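Local coordinates for YflH protein (PDB 3D0W) that is of unknown function but belongs to the DUF3243 family of small helical proteins and probably forms a dimer, at residues Ser56-Gly61 with Ala94-Val98. Residues are numbered along the deposited sequence; the frame is centred on the assembly and turned at random.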
ATOM      1  N   SER A  56      10.030   1.132 -14.901  1.00 22.78           N
ATOM      2  CA  SER A  56      10.036   1.397 -13.470  1.00 22.77           C
ATOM      3  C   SER A  56       9.283   0.317 -12.696  1.00 20.67           C
ATOM      4  O   SER A  56       9.708  -0.087 -11.612  1.00 19.42           O
ATOM      5  CB  SER A  56       9.400   2.757 -13.189  1.00 22.31           C
ATOM      6  OG  SER A  56      10.077   3.783 -13.895  1.00 27.53           O
ATOM      7  N   ALA A  57       8.167  -0.151 -13.256  1.00 21.12           N
ATOM      8  CA  ALA A  57       7.363  -1.172 -12.591  1.00 21.80           C
ATOM      9  C   ALA A  57       8.133  -2.483 -12.454  1.00 19.50           C
ATOM     10  O   ALA A  57       7.978  -3.196 -11.467  1.00 19.28           O
ATOM     11  CB  ALA A  57       6.052  -1.400 -13.345  1.00 23.10           C
ATOM     12  N   ALA A  58       8.969  -2.790 -13.440  1.00 19.31           N
ATOM     13  CA  ALA A  58       9.763  -4.016 -13.395  1.00 21.23           C
ATOM     14  C   ALA A  58      10.793  -3.898 -12.276  1.00 21.58           C
ATOM     15  O   ALA A  58      11.005  -4.835 -11.508  1.00 20.07           O
ATOM     16  CB  ALA A  58      10.460  -4.247 -14.735  1.00 21.86           C
ATOM     17  N   ILE A  59      11.419  -2.728 -12.178  1.00 23.61           N
ATOM     18  CA  ILE A  59      12.419  -2.489 -11.148  1.00 22.81           C
ATOM     19  C   ILE A  59      11.813  -2.535  -9.745  1.00 21.96           C
ATOM     20  O   ILE A  59      12.370  -3.166  -8.845  1.00 22.18           O
ATOM     21  CB  ILE A  59      13.120  -1.138 -11.374  1.00 26.74           C
ATOM     22  CG1 ILE A  59      13.894  -1.178 -12.699  1.00 26.06           C
ATOM     23  CG2 ILE A  59      14.062  -0.839 -10.218  1.00 26.47           C
ATOM     24  CD1 ILE A  59      14.326   0.202 -13.210  1.00 25.21           C
ATOM     25  N   LEU A  60      10.671  -1.882  -9.551  1.00 20.57           N
ATOM     26  CA  LEU A  60      10.030  -1.894  -8.240  1.00 21.32           C
ATOM     27  C   LEU A  60       9.542  -3.305  -7.897  1.00 20.27           C
ATOM     28  O   LEU A  60       9.548  -3.702  -6.734  1.00 19.93           O
ATOM     29  CB  LEU A  60       8.869  -0.883  -8.198  1.00 20.48           C
ATOM     30  CG  LEU A  60       9.306   0.591  -8.265  1.00 24.15           C
ATOM     31  CD1 LEU A  60       8.108   1.523  -8.150  1.00 22.95           C
ATOM     32  CD2 LEU A  60      10.285   0.873  -7.127  1.00 24.20           C
ATOM     33  N   GLY A  61       9.128  -4.057  -8.916  1.00 21.43           N
ATOM     34  CA  GLY A  61       8.671  -5.424  -8.695  1.00 22.89           C
ATOM     35  C   GLY A  61       9.824  -6.282  -8.197  1.00 23.33           C
ATOM     36  O   GLY A  61       9.676  -7.045  -7.233  1.00 20.40           O
ATOM     37  N   ALA A  94       2.697  -2.666  -8.577  1.00 18.21           N
ATOM     38  CA  ALA A  94       3.987  -2.094  -8.954  1.00 20.18           C
ATOM     39  C   ALA A  94       3.741  -0.866  -9.832  1.00 20.30           C
ATOM     40  O   ALA A  94       4.453   0.136  -9.732  1.00 19.98           O
ATOM     41  CB  ALA A  94       4.813  -3.106  -9.715  1.00 18.08           C
ATOM     42  N   GLN A  95       2.729  -0.955 -10.693  1.00 20.77           N
ATOM     43  CA  GLN A  95       2.376   0.156 -11.585  1.00 21.34           C
ATOM     44  C   GLN A  95       1.885   1.344 -10.761  1.00 20.39           C
ATOM     45  O   GLN A  95       2.262   2.497 -11.018  1.00 21.33           O
ATOM     46  CB  GLN A  95       1.268  -0.269 -12.554  1.00 26.23           C
ATOM     47  CG  GLN A  95       1.664  -1.328 -13.581  1.00 34.27           C
ATOM     48  CD  GLN A  95       0.449  -1.898 -14.319  1.00 39.11           C
ATOM     49  OE1 GLN A  95      -0.409  -1.149 -14.791  1.00 42.06           O
ATOM     50  NE2 GLN A  95       0.377  -3.225 -14.418  1.00 42.56           N
ATOM     51  N   LEU A  96       1.053   1.064  -9.760  1.00 16.80           N
ATOM     52  CA  LEU A  96       0.508   2.120  -8.908  1.00 17.88           C
ATOM     53  C   LEU A  96       1.627   2.783  -8.109  1.00 18.85           C
ATOM     54  O   LEU A  96       1.638   4.005  -7.918  1.00 16.39           O
ATOM     55  CB  LEU A  96      -0.552   1.545  -7.957  1.00 18.35           C
ATOM     56  CG  LEU A  96      -1.432   2.555  -7.217  1.00 17.85           C
ATOM     57  CD1 LEU A  96      -2.189   3.405  -8.239  1.00 18.67           C
ATOM     58  CD2 LEU A  96      -2.409   1.839  -6.297  1.00 21.22           C
ATOM     59  N   LEU A  97       2.568   1.969  -7.644  1.00 19.12           N
ATOM     60  CA  LEU A  97       3.700   2.467  -6.877  1.00 19.99           C
ATOM     61  C   LEU A  97       4.575   3.392  -7.730  1.00 20.90           C
ATOM     62  O   LEU A  97       5.182   4.324  -7.210  1.00 21.14           O
ATOM     63  CB  LEU A  97       4.545   1.301  -6.354  1.00 23.08           C
ATOM     64  CG  LEU A  97       5.479   1.664  -5.195  1.00 26.55           C
ATOM     65  CD1 LEU A  97       4.634   1.927  -3.959  1.00 24.13           C
ATOM     66  CD2 LEU A  97       6.473   0.529  -4.924  1.00 28.06           C
ATOM     67  N   VAL A  98       4.666   3.123  -9.030  1.00 19.72           N
ATOM     68  CA  VAL A  98       5.461   3.979  -9.905  1.00 21.35           C
ATOM     69  C   VAL A  98       4.789   5.356  -9.984  1.00 21.30           C
ATOM     70  O   VAL A  98       5.463   6.387  -9.978  1.00 19.82           O
ATOM     71  CB  VAL A  98       5.597   3.378 -11.329  1.00 21.17           C
ATOM     72  CG1 VAL A  98       6.128   4.435 -12.312  1.00 22.52           C
ATOM     73  CG2 VAL A  98       6.551   2.189 -11.294  1.00 21.19           C
TER
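Val98 drives its CG2 methyl into the flank of helix 56-65, and the tight part of this contact is built around that one group. CG2 sits 3.5 Å from Ser56 CB, closer than two carbons normally pack, and equally near the backbone N of Ala57; from another side Leu60 CD1 closes on it at 3.6 Å. The valine's first torsion explains the reach: CG1 lies anti to the backbone N (chi1 166°), which leaves CG2 beside that N and aimed between Ser56, Ala57 and Leu60. CG1 lies a little further off, against Ser56 CB. Leu60 reaches across mainly with CD1, which fits between Val98 and Leu97, 3.8 Å from Leu97 CD2, and the two leucines cross at a slant.

One turn before Val98, Ala94 meets Ala57. Ala94 CB rests against the carbonyl O of Ala57 at 3.6 Å, while the two methyls stand 4.2 Å apart. That oxygen also takes the helical bond from Gly61 N; the Ala94 methyl touches it by van der Waals contact. With such small residues facing each other, the axes of the short segments come within 8.4 Å at an angle of 111°.

Beyond Ala57 the contact thins out toward solvent. Gln95 starts away from the other helix and brushes Ala57 CB with its CG at 4.4 Å, its amide turning back in a weak hydrogen bond to Glu91 O. The leucine side is covered instead: Val40 and Leu36 of helix 23-48 pack on Leu60 and Leu97 respectively, and Leu81 of the second subunit also reaches Leu97. Alanine, valine and leucine side chains thus join helix 56-65 to helix 87-101 in a close, roughly perpendicular helix packing within the small all-helical domain of the DUF3243 family.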